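Local coordinates for peptidase M3B, oligoendopeptidase F (Enterococcus faecium, PDB 2QR4), which probably cleaves short peptides as a zinc-dependent endopeptidase of the M3 family, at residues 174-179 and 194-199; 202-205 and 210-213; 407-412 and 567-572; 505-510 and 551-556; 134-139 and 227-232. All coordinates share one frame; numbering follows the deposited sequence. Where two conformers were deposited one is given.

Interaction 1. Residues 174-179 and 194-199; sequences VQLSHG and EAAFKG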
# COMPACT_ATOMS: atom_id res chain seq x y z
N VAL A 174 -33.65 2.28 -1.98
CA VAL A 174 -32.73 2.42 -0.85
C VAL A 174 -31.28 2.37 -1.30
O VAL A 174 -30.89 1.50 -2.06
CB VAL A 174 -32.95 1.32 0.23
CG1 VAL A 174 -31.91 1.43 1.33
CG2 VAL A 174 -34.35 1.42 0.82
N GLN A 175 -30.49 3.33 -0.82
CA GLN A 175 -29.07 3.36 -1.09
C GLN A 175 -28.33 2.44 -0.13
O GLN A 175 -28.38 2.63 1.08
CB GLN A 175 -28.55 4.79 -0.92
CG GLN A 175 -27.03 4.91 -0.95
CD GLN A 175 -26.50 4.86 -2.37
OE1 GLN A 175 -26.62 5.82 -3.12
NE2 GLN A 175 -25.89 3.74 -2.73
N LEU A 176 -27.65 1.43 -0.66
CA LEU A 176 -26.80 0.57 0.15
C LEU A 176 -25.57 1.33 0.64
O LEU A 176 -25.06 2.22 -0.05
CB LEU A 176 -26.32 -0.63 -0.67
CG LEU A 176 -26.82 -2.05 -0.45
CD1 LEU A 176 -28.19 -2.11 0.18
CD2 LEU A 176 -26.81 -2.74 -1.80
N SER A 177 -25.09 0.94 1.82
CA SER A 177 -23.95 1.57 2.46
C SER A 177 -23.59 0.74 3.67
O SER A 177 -24.38 -0.11 4.09
CB SER A 177 -24.32 2.98 2.92
OG SER A 177 -25.18 2.89 4.03
N HIS A 178 -22.42 0.99 4.24
CA HIS A 178 -21.99 0.31 5.47
C HIS A 178 -22.95 0.55 6.64
O HIS A 178 -23.20 -0.36 7.43
CB HIS A 178 -20.58 0.74 5.86
CG HIS A 178 -19.53 0.31 4.89
ND1 HIS A 178 -19.34 -1.01 4.53
CD2 HIS A 178 -18.61 1.02 4.19
CE1 HIS A 178 -18.34 -1.09 3.67
NE2 HIS A 178 -17.89 0.13 3.44
N GLY A 179 -23.48 1.77 6.74
CA GLY A 179 -24.40 2.11 7.82
C GLY A 179 -25.71 1.35 7.81
O GLY A 179 -26.28 1.05 8.85
N GLU A 194 -31.71 -10.67 0.28
CA GLU A 194 -30.97 -11.23 -0.84
C GLU A 194 -30.41 -10.11 -1.69
O GLU A 194 -29.29 -10.17 -2.20
CB GLU A 194 -31.90 -12.11 -1.68
CG GLU A 194 -31.31 -12.64 -2.98
CD GLU A 194 -32.36 -13.40 -3.80
OE1 GLU A 194 -33.56 -13.27 -3.49
OE2 GLU A 194 -31.99 -14.13 -4.74
N ALA A 195 -31.20 -9.05 -1.83
CA ALA A 195 -30.80 -7.95 -2.69
C ALA A 195 -29.65 -7.13 -2.08
O ALA A 195 -28.77 -6.69 -2.80
CB ALA A 195 -32.00 -7.08 -3.02
N ALA A 196 -29.68 -6.93 -0.76
CA ALA A 196 -28.62 -6.20 -0.05
C ALA A 196 -27.33 -6.96 -0.11
O ALA A 196 -26.27 -6.39 -0.36
CB ALA A 196 -29.00 -5.96 1.43
N PHE A 197 -27.42 -8.27 0.12
CA PHE A 197 -26.27 -9.15 0.13
C PHE A 197 -25.60 -9.14 -1.25
O PHE A 197 -24.40 -8.90 -1.34
CB PHE A 197 -26.75 -10.56 0.52
CG PHE A 197 -25.68 -11.61 0.49
CD1 PHE A 197 -24.86 -11.82 1.59
CD2 PHE A 197 -25.54 -12.44 -0.61
CE1 PHE A 197 -23.89 -12.81 1.57
CE2 PHE A 197 -24.57 -13.43 -0.64
CZ PHE A 197 -23.75 -13.61 0.46
N LYS A 198 -26.38 -9.35 -2.30
CA LYS A 198 -25.86 -9.35 -3.69
C LYS A 198 -25.36 -8.00 -4.18
O LYS A 198 -24.38 -7.92 -4.94
CB LYS A 198 -26.90 -9.91 -4.67
CG LYS A 198 -26.89 -11.42 -4.70
CD LYS A 198 -28.16 -12.05 -5.25
CE LYS A 198 -28.06 -13.55 -5.04
NZ LYS A 198 -29.30 -14.23 -5.48
N GLY A 199 -26.04 -6.93 -3.75
CA GLY A 199 -25.59 -5.58 -4.07
C GLY A 199 -24.21 -5.31 -3.48
O GLY A 199 -23.31 -4.83 -4.17
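Leu176 reaches across to helix 190-206 and meets it at Ala196 and Gly199, two residues about one turn apart. Its CA-CB bond already points at the helix, and CG carries the two methyls that make the contact. Leu176 CD1 settles beside Ala196, 4.1 Å from Ala196 CB, and lies just as far from Ala196 CA. The other methyl continues along the helix surface: Leu176 CD2 comes 4.0 Å from Ala196 O and 3.8 Å from Gly199 CA. Because Gly199 has no side chain, this methyl rests directly on helix backbone. Leu184 of helix 178-185 touches both Leu176 and Ala196 and so extends the apolar cluster. Elsewhere on the helix, Lys198 NZ forms a salt bridge with Glu194 OE2, 2.8 Å away. Next to the leucine, Ser177 takes the N-cap position of helix 178-185, with a weak bond from Val180 N to its OG. The arrangement is that of a strand-to-helix junction, where the residue leaving a two-stranded antiparallel hairpin packs against small residues of a later helix.

Interaction 2. Residues 202-205 and 210-213; sequences SVYE and TFAS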
# COMPACT_ATOMS: atom_id res chain seq x y z
N SER A 202 -21.43 -7.43 -5.03
CA SER A 202 -21.06 -7.11 -6.41
C SER A 202 -19.87 -6.14 -6.40
O SER A 202 -19.02 -6.20 -7.27
CB SER A 202 -22.24 -6.53 -7.19
OG SER A 202 -22.66 -5.29 -6.64
N VAL A 203 -19.80 -5.28 -5.40
CA VAL A 203 -18.72 -4.30 -5.32
C VAL A 203 -17.41 -4.91 -4.81
O VAL A 203 -16.35 -4.61 -5.34
CB VAL A 203 -19.13 -3.07 -4.46
CG1 VAL A 203 -17.94 -2.16 -4.23
CG2 VAL A 203 -20.26 -2.31 -5.15
N TYR A 204 -17.47 -5.74 -3.77
CA TYR A 204 -16.26 -6.43 -3.32
C TYR A 204 -15.67 -7.32 -4.39
O TYR A 204 -14.46 -7.41 -4.54
CB TYR A 204 -16.49 -7.17 -1.99
CG TYR A 204 -16.55 -6.15 -0.90
CD1 TYR A 204 -15.40 -5.50 -0.47
CD2 TYR A 204 -17.77 -5.76 -0.36
CE1 TYR A 204 -15.46 -4.51 0.49
CE2 TYR A 204 -17.84 -4.78 0.60
CZ TYR A 204 -16.68 -4.16 1.02
OH TYR A 204 -16.77 -3.18 1.98
N GLU A 205 -16.53 -7.96 -5.17
CA GLU A 205 -16.06 -8.75 -6.29
C GLU A 205 -15.33 -7.87 -7.32
O GLU A 205 -14.25 -8.22 -7.80
CB GLU A 205 -17.22 -9.52 -6.93
CG GLU A 205 -16.91 -10.10 -8.32
CD GLU A 205 -17.99 -11.06 -8.82
OE1 GLU A 205 -19.18 -10.88 -8.49
OE2 GLU A 205 -17.64 -12.01 -9.55
N THR A 210 -7.72 -5.32 -6.00
CA THR A 210 -7.18 -4.21 -5.22
C THR A 210 -7.00 -4.57 -3.75
O THR A 210 -5.94 -4.37 -3.16
CB THR A 210 -8.08 -2.98 -5.36
OG1 THR A 210 -8.18 -2.65 -6.74
CG2 THR A 210 -7.50 -1.78 -4.58
N PHE A 211 -8.04 -5.15 -3.16
CA PHE A 211 -7.99 -5.64 -1.79
C PHE A 211 -6.96 -6.77 -1.57
O PHE A 211 -6.29 -6.80 -0.54
CB PHE A 211 -9.36 -6.10 -1.36
CG PHE A 211 -10.33 -4.98 -1.12
CD1 PHE A 211 -10.02 -3.96 -0.23
CD2 PHE A 211 -11.55 -4.94 -1.78
CE1 PHE A 211 -10.92 -2.93 0.02
CE2 PHE A 211 -12.44 -3.91 -1.54
CZ PHE A 211 -12.12 -2.91 -0.64
N ALA A 212 -6.82 -7.67 -2.54
CA ALA A 212 -5.79 -8.71 -2.44
C ALA A 212 -4.42 -8.05 -2.35
O ALA A 212 -3.56 -8.46 -1.58
CB ALA A 212 -5.84 -9.64 -3.64
N SER A 213 -4.24 -7.03 -3.17
CA SER A 213 -3.02 -6.27 -3.21
C SER A 213 -2.77 -5.59 -1.86
O SER A 213 -1.69 -5.71 -1.30
CB SER A 213 -3.09 -5.24 -4.36
OG SER A 213 -1.93 -4.42 -4.38
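Tyr204 and Phe211 adopt nearly the same first torsion, chi1 -74° and -72°, with CG anti to the carbonyl carbon in each, and this swings both rings into the space between their two helix segments. For Phe211 the CA-CB bond is itself aimed at the other segment, whereas Tyr204 gets there through the reach of its ring. The tyrosine offers CD1 and CE1, the phenylalanine CE2 and CZ. Tyr204 CD1 approaches Phe211 CE2 to 3.5 Å, and the neighbouring pair, Tyr204 CE1 and Phe211 CZ, is 3.9 Å apart. With centroids separated by 5.6 Å and planes inclined at 32°, the pair is neither a stack nor edge-to-face. The two residues are seven positions apart in two consecutive helices joined by a bend: helix 190-206 passes into helix 208-228 after one residue. A straight helix would separate such residues by about 10.5 Å; here Tyr204 CA and Phe211 CA are 8.4 Å apart, which places the aromatic pair on the inner side of the bend. Helix 143-160 covers this region: its Asn157 hydrogen-bonds Tyr204 OH through ND2, fixing the polar end of the buried tyrosine, and its Leu156 packs on Phe211. Beside Phe211, Thr210 OG1 hydrogen-bonds Asp160 of the second subunit.

Interaction 3. Residues 407-412 and 567-572; sequences LTEYLL and EQRLNE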
# COMPACT_ATOMS: atom_id res chain seq x y z
N LEU A 407 -26.11 -14.73 33.84
CA LEU A 407 -27.52 -14.35 33.65
C LEU A 407 -28.27 -15.35 32.77
O LEU A 407 -29.43 -15.68 33.04
CB LEU A 407 -27.64 -12.95 33.04
CG LEU A 407 -29.02 -12.69 32.42
CD1 LEU A 407 -30.05 -12.39 33.51
CD2 LEU A 407 -28.96 -11.57 31.41
N THR A 408 -27.63 -15.83 31.71
CA THR A 408 -28.23 -16.88 30.88
C THR A 408 -28.59 -18.11 31.70
O THR A 408 -29.72 -18.60 31.64
CB THR A 408 -27.30 -17.32 29.77
OG1 THR A 408 -27.05 -16.21 28.89
CG2 THR A 408 -27.93 -18.48 28.99
N GLU A 409 -27.64 -18.62 32.47
CA GLU A 409 -27.91 -19.78 33.30
C GLU A 409 -29.04 -19.48 34.26
O GLU A 409 -29.94 -20.31 34.44
CB GLU A 409 -26.66 -20.21 34.08
CG GLU A 409 -26.88 -21.41 35.01
CD GLU A 409 -27.29 -22.67 34.25
OE1 GLU A 409 -26.89 -22.81 33.08
OE2 GLU A 409 -28.00 -23.52 34.81
N TYR A 410 -29.01 -18.31 34.89
CA TYR A 410 -30.05 -17.96 35.85
C TYR A 410 -31.45 -18.00 35.22
O TYR A 410 -32.39 -18.51 35.82
CB TYR A 410 -29.79 -16.60 36.50
CG TYR A 410 -30.92 -16.15 37.39
CD1 TYR A 410 -31.14 -16.76 38.61
CD2 TYR A 410 -31.78 -15.14 37.00
CE1 TYR A 410 -32.18 -16.37 39.42
CE2 TYR A 410 -32.82 -14.75 37.80
CZ TYR A 410 -33.02 -15.37 39.01
OH TYR A 410 -34.06 -14.98 39.83
N LEU A 411 -31.57 -17.45 34.01
CA LEU A 411 -32.84 -17.42 33.28
C LEU A 411 -33.32 -18.84 33.00
O LEU A 411 -34.49 -19.16 33.22
CB LEU A 411 -32.69 -16.62 31.96
CG LEU A 411 -32.55 -15.09 32.08
CD1 LEU A 411 -32.28 -14.41 30.73
CD2 LEU A 411 -33.77 -14.45 32.75
N LEU A 412 -32.42 -19.68 32.51
CA LEU A 412 -32.71 -21.08 32.17
C LEU A 412 -33.07 -21.92 33.39
O LEU A 412 -33.68 -22.98 33.26
CB LEU A 412 -31.53 -21.70 31.43
CG LEU A 412 -31.44 -21.70 29.89
CD1 LEU A 412 -32.37 -20.73 29.18
CD2 LEU A 412 -30.02 -21.56 29.38
N GLU A 567 -23.81 -27.83 22.69
CA GLU A 567 -24.53 -29.03 22.31
C GLU A 567 -25.74 -29.28 23.22
O GLU A 567 -26.84 -29.52 22.73
CB GLU A 567 -23.58 -30.25 22.30
CG GLU A 567 -24.31 -31.60 22.13
CD GLU A 567 -23.36 -32.80 21.96
OE1 GLU A 567 -22.30 -32.83 22.62
OE2 GLU A 567 -23.69 -33.72 21.18
N GLN A 568 -25.56 -29.22 24.53
CA GLN A 568 -26.71 -29.47 25.38
C GLN A 568 -27.82 -28.43 25.21
O GLN A 568 -29.00 -28.76 25.18
CB GLN A 568 -26.36 -29.76 26.86
CG GLN A 568 -25.35 -28.88 27.51
CD GLN A 568 -24.88 -29.44 28.85
OE1 GLN A 568 -23.72 -29.80 29.01
NE2 GLN A 568 -25.77 -29.49 29.81
N ARG A 569 -27.45 -27.17 25.03
CA ARG A 569 -28.47 -26.15 24.85
C ARG A 569 -29.12 -26.25 23.46
O ARG A 569 -30.31 -26.01 23.30
CB ARG A 569 -27.91 -24.77 25.17
CG ARG A 569 -27.46 -24.65 26.66
CD ARG A 569 -26.93 -23.25 26.98
NE ARG A 569 -26.79 -23.08 28.41
CZ ARG A 569 -26.23 -22.03 28.99
NH1 ARG A 569 -25.73 -21.05 28.26
NH2 ARG A 569 -26.16 -21.97 30.32
N LEU A 570 -28.33 -26.65 22.48
CA LEU A 570 -28.83 -26.91 21.15
C LEU A 570 -29.86 -28.04 21.20
O LEU A 570 -30.99 -27.89 20.70
CB LEU A 570 -27.66 -27.26 20.22
CG LEU A 570 -27.92 -27.77 18.81
CD1 LEU A 570 -28.90 -26.86 18.11
CD2 LEU A 570 -26.61 -27.83 18.04
N ASN A 571 -29.48 -29.16 21.82
CA ASN A 571 -30.38 -30.30 22.01
C ASN A 571 -31.69 -29.92 22.74
O ASN A 571 -32.77 -30.38 22.37
CB ASN A 571 -29.67 -31.44 22.75
CG ASN A 571 -28.77 -32.27 21.83
OD1 ASN A 571 -28.85 -32.15 20.60
ND2 ASN A 571 -27.92 -33.12 22.42
N GLU A 572 -31.58 -29.07 23.75
CA GLU A 572 -32.77 -28.61 24.49
C GLU A 572 -33.67 -27.72 23.61
O GLU A 572 -34.89 -27.81 23.68
CB GLU A 572 -32.38 -27.89 25.79
CG GLU A 572 -33.58 -27.31 26.57
CD GLU A 572 -33.20 -26.52 27.82
OE1 GLU A 572 -31.98 -26.32 28.07
OE2 GLU A 572 -34.12 -26.10 28.56
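The guanidinium of Arg569 has Leu412 over one face and Glu409 at its edge. Leu412 CD2 stands 3.6 Å above the plane, displaced toward the rim, with Arg569 NE as its nearest atom at 3.7 Å. Glu409 OE1 lies in the plane and forms a salt bridge with Arg569 NH2 at 3.0 Å. Carboxylate and guanidinium are nearly coplanar, 21° apart, yet a single oxygen meets a single nitrogen and the hydrogen bond is weak, bent to 129°. Thr408 CG2 comes obliquely to Arg569 NH1, 3.5 Å away. The reach needed is considerable, since the segment axes pass 14.0 Å apart; the arginine spans the distance with a chain extended from CG to NE, while Glu409 bends at chi2 to meet it. Tyr428 of helix 418-454 adds a cation-pi interaction with Arg569, and the nearby Glu413 carboxylate may make the surroundings still more favourable to a cation. Thr408 also touches Phe365 of helix 361-379, the helix bearing the HEMGH form of the HEXXH zinc-binding signature. Segments 407-412 and 567-572 run in the same general direction, their axes inclined at 36°, and a long arginine thus joins helices 394-414 and 557-579 beside helix 418-454 in the predominantly helical M3 metallopeptidase fold.

Interaction 4. Residues 505-510 and 551-556; sequences YSTGFS and VDMTQA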
# COMPACT_ATOMS: atom_id res chain seq x y z
N TYR A 505 -11.05 -13.28 20.44
CA TYR A 505 -12.48 -13.27 20.73
C TYR A 505 -12.93 -14.66 21.16
O TYR A 505 -13.71 -14.79 22.08
CB TYR A 505 -13.30 -12.83 19.51
CG TYR A 505 -13.15 -11.37 19.13
CD1 TYR A 505 -13.50 -10.35 20.00
CD2 TYR A 505 -12.69 -11.03 17.88
CE1 TYR A 505 -13.37 -9.02 19.62
CE2 TYR A 505 -12.56 -9.71 17.50
CZ TYR A 505 -12.90 -8.72 18.35
OH TYR A 505 -12.73 -7.43 17.91
N SER A 506 -12.43 -15.69 20.49
CA SER A 506 -12.88 -17.05 20.72
C SER A 506 -12.28 -17.70 21.96
O SER A 506 -12.93 -18.51 22.63
CB SER A 506 -12.57 -17.91 19.49
OG SER A 506 -12.98 -17.24 18.32
N THR A 507 -11.02 -17.38 22.26
CA THR A 507 -10.37 -17.95 23.44
C THR A 507 -10.95 -17.29 24.67
O THR A 507 -11.18 -17.95 25.69
CB THR A 507 -8.83 -17.76 23.43
OG1 THR A 507 -8.51 -16.37 23.35
CG2 THR A 507 -8.21 -18.46 22.24
N GLY A 508 -11.22 -15.99 24.55
CA GLY A 508 -11.80 -15.21 25.63
C GLY A 508 -13.20 -15.66 25.97
O GLY A 508 -13.54 -15.81 27.14
N PHE A 509 -14.01 -15.89 24.94
CA PHE A 509 -15.37 -16.37 25.12
C PHE A 509 -15.38 -17.72 25.82
O PHE A 509 -16.15 -17.95 26.76
CB PHE A 509 -16.06 -16.49 23.76
CG PHE A 509 -17.46 -17.02 23.83
CD1 PHE A 509 -18.55 -16.16 23.74
CD2 PHE A 509 -17.70 -18.38 23.97
CE1 PHE A 509 -19.85 -16.65 23.79
CE2 PHE A 509 -19.00 -18.87 24.03
CZ PHE A 509 -20.07 -18.01 23.93
N SER A 510 -14.51 -18.62 25.36
CA SER A 510 -14.37 -19.92 25.98
C SER A 510 -13.90 -19.80 27.42
O SER A 510 -14.42 -20.49 28.30
CB SER A 510 -13.40 -20.79 25.17
OG SER A 510 -13.99 -21.12 23.92
N VAL A 551 -8.18 -21.57 34.45
CA VAL A 551 -8.36 -21.89 33.03
C VAL A 551 -7.02 -22.00 32.30
O VAL A 551 -6.36 -21.00 32.06
CB VAL A 551 -9.18 -20.82 32.33
CG1 VAL A 551 -9.47 -21.22 30.88
CG2 VAL A 551 -10.47 -20.58 33.08
N ASP A 552 -6.63 -23.21 31.93
CA ASP A 552 -5.40 -23.41 31.20
C ASP A 552 -5.69 -23.39 29.71
O ASP A 552 -6.22 -24.36 29.17
CB ASP A 552 -4.71 -24.72 31.60
CG ASP A 552 -3.34 -24.88 30.96
OD1 ASP A 552 -3.05 -24.18 29.95
OD2 ASP A 552 -2.53 -25.70 31.45
N MSE A 553 -5.32 -22.29 29.06
CA MSE A 553 -5.65 -22.05 27.66
C MSE A 553 -4.77 -22.79 26.66
O MSE A 553 -5.01 -22.75 25.45
CB MSE A 553 -5.66 -20.55 27.39
CG MSE A 553 -6.90 -19.85 27.90
SE MSE A 553 -6.81 -17.94 27.53
CE MSE A 553 -8.69 -17.52 27.29
N THR A 554 -3.74 -23.45 27.17
CA THR A 554 -2.86 -24.26 26.33
C THR A 554 -3.52 -25.61 26.06
O THR A 554 -3.12 -26.33 25.14
CB THR A 554 -1.50 -24.53 27.01
OG1 THR A 554 -1.72 -25.19 28.25
CG2 THR A 554 -0.76 -23.23 27.27
N GLN A 555 -4.54 -25.94 26.86
CA GLN A 555 -5.20 -27.24 26.77
C GLN A 555 -6.61 -27.11 26.20
O GLN A 555 -7.21 -26.05 26.23
CB GLN A 555 -5.25 -27.93 28.14
CG GLN A 555 -3.88 -28.27 28.73
CD GLN A 555 -3.06 -29.19 27.84
OE1 GLN A 555 -1.84 -29.02 27.73
NE2 GLN A 555 -3.71 -30.15 27.21
N ALA A 556 -7.14 -28.22 25.70
CA ALA A 556 -8.41 -28.24 24.96
C ALA A 556 -9.66 -28.19 25.85
O ALA A 556 -10.73 -27.77 25.42
CB ALA A 556 -8.45 -29.49 24.08
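Met553 belongs to a type I turn, Asp552 to Gln555, in the loop leading into helix 557-579, and from there it reaches Thr507 on helix 503-520. The residue is a selenomethionine, with selenium in the place of sulphur. Its chain runs straight through chi2 (179°) and bends at chi3, which brings the terminal methyl CE to the helix backbone. Met553 CE lies 3.9 Å from Thr507 CB and 4.0 Å from Gly508 N. The approach of Met553 CE to Thr507 O, 3.0 Å, is tighter than ordinary van der Waals packing, and that exact spacing is doubtful. Gly508, without a side chain, adds only backbone to the surface under the methyl. Thr507 keeps its hydroxyl between the backbone N and the carbonyl carbon (chi1 58°), where OG1 has a weak bond to Gln504 O. Further along, Ser510 OG donates to Ser506 O at 3.1 Å, an oxygen that also accepts from Ser510 N. On the loop side, Thr554 N, in the residue after Met553, donates to Asp552 OD1 at 3.0 Å, an Asx turn. Tyr558 of helix 557-579 packs on both Thr507 and Met553, and Ala511 adds to the surface around the latter. The contact is therefore mainly one of dispersion between the methyl, Thr507 CB and the helix backbone, and it depends on no directed bond.

Interaction 5. Residues 134-139 and 227-232; sequences EQESLL and KVRNYS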
# COMPACT_ATOMS: atom_id res chain seq x y z
N GLU A 134 21.45 0.35 14.00
CA GLU A 134 21.32 0.62 12.56
C GLU A 134 20.05 0.01 11.96
O GLU A 134 19.33 0.66 11.21
CB GLU A 134 22.52 0.08 11.77
CG GLU A 134 23.75 0.98 11.70
CD GLU A 134 24.81 0.47 10.66
OE1 GLU A 134 25.80 1.20 10.43
OE2 GLU A 134 24.66 -0.65 10.08
N GLN A 135 19.79 -1.26 12.28
CA GLN A 135 18.63 -1.95 11.74
C GLN A 135 17.34 -1.43 12.33
O GLN A 135 16.39 -1.20 11.59
CB GLN A 135 18.74 -3.46 11.97
CG GLN A 135 19.96 -4.11 11.33
CD GLN A 135 20.27 -5.48 11.91
OE1 GLN A 135 20.54 -5.60 13.11
NE2 GLN A 135 20.26 -6.51 11.07
N GLU A 136 17.29 -1.25 13.65
CA GLU A 136 16.09 -0.73 14.32
C GLU A 136 15.74 0.64 13.77
O GLU A 136 14.55 0.96 13.57
CB GLU A 136 16.28 -0.63 15.86
CG GLU A 136 16.39 -1.97 16.56
CD GLU A 136 15.11 -2.80 16.44
OE1 GLU A 136 14.08 -2.24 16.00
OE2 GLU A 136 15.13 -4.01 16.79
N SER A 137 16.76 1.45 13.52
CA SER A 137 16.57 2.75 12.88
C SER A 137 15.88 2.64 11.50
O SER A 137 14.91 3.36 11.23
CB SER A 137 17.90 3.49 12.78
OG SER A 137 17.70 4.74 12.16
N LEU A 138 16.34 1.74 10.64
CA LEU A 138 15.68 1.53 9.34
C LEU A 138 14.23 1.10 9.48
O LEU A 138 13.34 1.64 8.82
CB LEU A 138 16.42 0.49 8.51
CG LEU A 138 17.23 0.96 7.31
CD1 LEU A 138 17.55 2.43 7.39
CD2 LEU A 138 18.48 0.13 7.26
N LEU A 139 14.01 0.08 10.31
CA LEU A 139 12.68 -0.46 10.53
C LEU A 139 11.70 0.57 11.10
O LEU A 139 10.55 0.63 10.68
CB LEU A 139 12.75 -1.68 11.47
CG LEU A 139 12.77 -3.10 10.90
CD1 LEU A 139 13.04 -3.12 9.42
CD2 LEU A 139 13.77 -3.97 11.65
N LYS A 227 10.77 -12.48 9.93
CA LYS A 227 12.01 -13.08 9.44
C LYS A 227 13.24 -12.32 9.94
O LYS A 227 14.17 -12.92 10.50
CB LYS A 227 12.03 -13.14 7.91
CG LYS A 227 13.23 -13.86 7.33
CD LYS A 227 13.00 -14.23 5.87
CE LYS A 227 14.11 -15.15 5.34
NZ LYS A 227 15.33 -14.41 4.92
N VAL A 228 13.25 -11.01 9.75
CA VAL A 228 14.47 -10.28 10.10
C VAL A 228 14.69 -10.17 11.60
O VAL A 228 15.80 -9.89 12.04
CB VAL A 228 14.57 -8.90 9.40
CG1 VAL A 228 14.41 -9.09 7.90
CG2 VAL A 228 13.54 -7.92 9.95
N ARG A 229 13.64 -10.41 12.38
CA ARG A 229 13.74 -10.43 13.85
C ARG A 229 13.97 -11.82 14.43
O ARG A 229 13.94 -12.00 15.65
CB ARG A 229 12.51 -9.81 14.50
CG ARG A 229 12.41 -8.30 14.29
CD ARG A 229 11.37 -7.69 15.21
NE ARG A 229 11.24 -6.26 14.96
CZ ARG A 229 12.06 -5.34 15.46
NH1 ARG A 229 11.87 -4.07 15.17
NH2 ARG A 229 13.08 -5.69 16.24
N ASN A 230 14.19 -12.81 13.55
CA ASN A 230 14.49 -14.19 13.98
C ASN A 230 13.34 -14.90 14.71
O ASN A 230 13.56 -15.72 15.60
CB ASN A 230 15.77 -14.22 14.82
CG ASN A 230 16.86 -13.34 14.24
OD1 ASN A 230 17.43 -13.63 13.19
ND2 ASN A 230 17.16 -12.23 14.93
N TYR A 231 12.11 -14.57 14.35
CA TYR A 231 11.00 -15.36 14.79
C TYR A 231 10.82 -16.50 13.81
O TYR A 231 11.23 -16.40 12.65
CB TYR A 231 9.73 -14.51 14.87
CG TYR A 231 9.72 -13.50 16.01
CD1 TYR A 231 9.52 -13.90 17.33
CD2 TYR A 231 9.91 -12.15 15.76
CE1 TYR A 231 9.51 -12.96 18.38
CE2 TYR A 231 9.90 -11.20 16.79
CZ TYR A 231 9.69 -11.61 18.09
OH TYR A 231 9.68 -10.67 19.08
N SER A 232 10.23 -17.60 14.26
CA SER A 232 10.03 -18.75 13.39
C SER A 232 8.81 -18.54 12.47
O SER A 232 8.63 -19.28 11.50
CB SER A 232 9.92 -20.03 14.22
OG SER A 232 8.71 -20.04 14.94
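Glu136 and Arg229 make a two-pronged, end-on salt bridge in which both carboxylate oxygens use their syn lone pairs, although the arginine is the first residue to leave helical geometry at the end of helix 208-228. Arg229 NH1 donates to Glu136 OE1 at 3.0 Å and 165°, and Arg229 NH2 to Glu136 OE2 at 2.7 Å and 158°. Both acceptors lie close to the guanidinium plane, and the two flat groups are only 23° from coplanar. Glu136 bends at chi2 to turn its carboxylate toward the arginine, whose chain is extended from CG to NE and carries the guanidinium out to meet it. Leu139, about one turn further along helix 133-141, sets CD2 over one guanidinium face, Leu139 CD2 lying 4.0 Å from Arg229 NH1; the same methyl lies 4.3 Å from Val228 CG2. The helix end is a Schellman motif with Asn230, at positive phi, as its C-prime residue: Tyr231 N bonds to Ala226 O and Asn230 N to Lys227 O. Leu138 of the second subunit packs on Val228, so the dimer interface borders this contact. Glu136 OE2 has a further donor in Leu131 N. The leucine methyl covers part of the guanidinium. Two bonds fix the rotation of both charged groups, and the arginine and the Leu131 amide together probably favour an ionised Glu136.

How the interactions relate
Interactions 1, 2 and 4 are buried and rest on apolar or aromatic packing; interactions 3 and 5 are only partly buried and each pairs an arginine with a glutamate, one-pronged in the former and two-pronged in the latter. Interactions 1 and 2 share helix 190-206 and touch where His178 CE1 lies 3.1 Å from Tyr204 OH. Interactions 2 and 5 sit at opposite ends of helix 208-228, centres 31 Å apart, and both border the second subunit. Interactions 3 and 4 lie on one side of the chain's centre: the loop of interaction 4 leads into helix 557-579, which interaction 3 ties to helix 394-414.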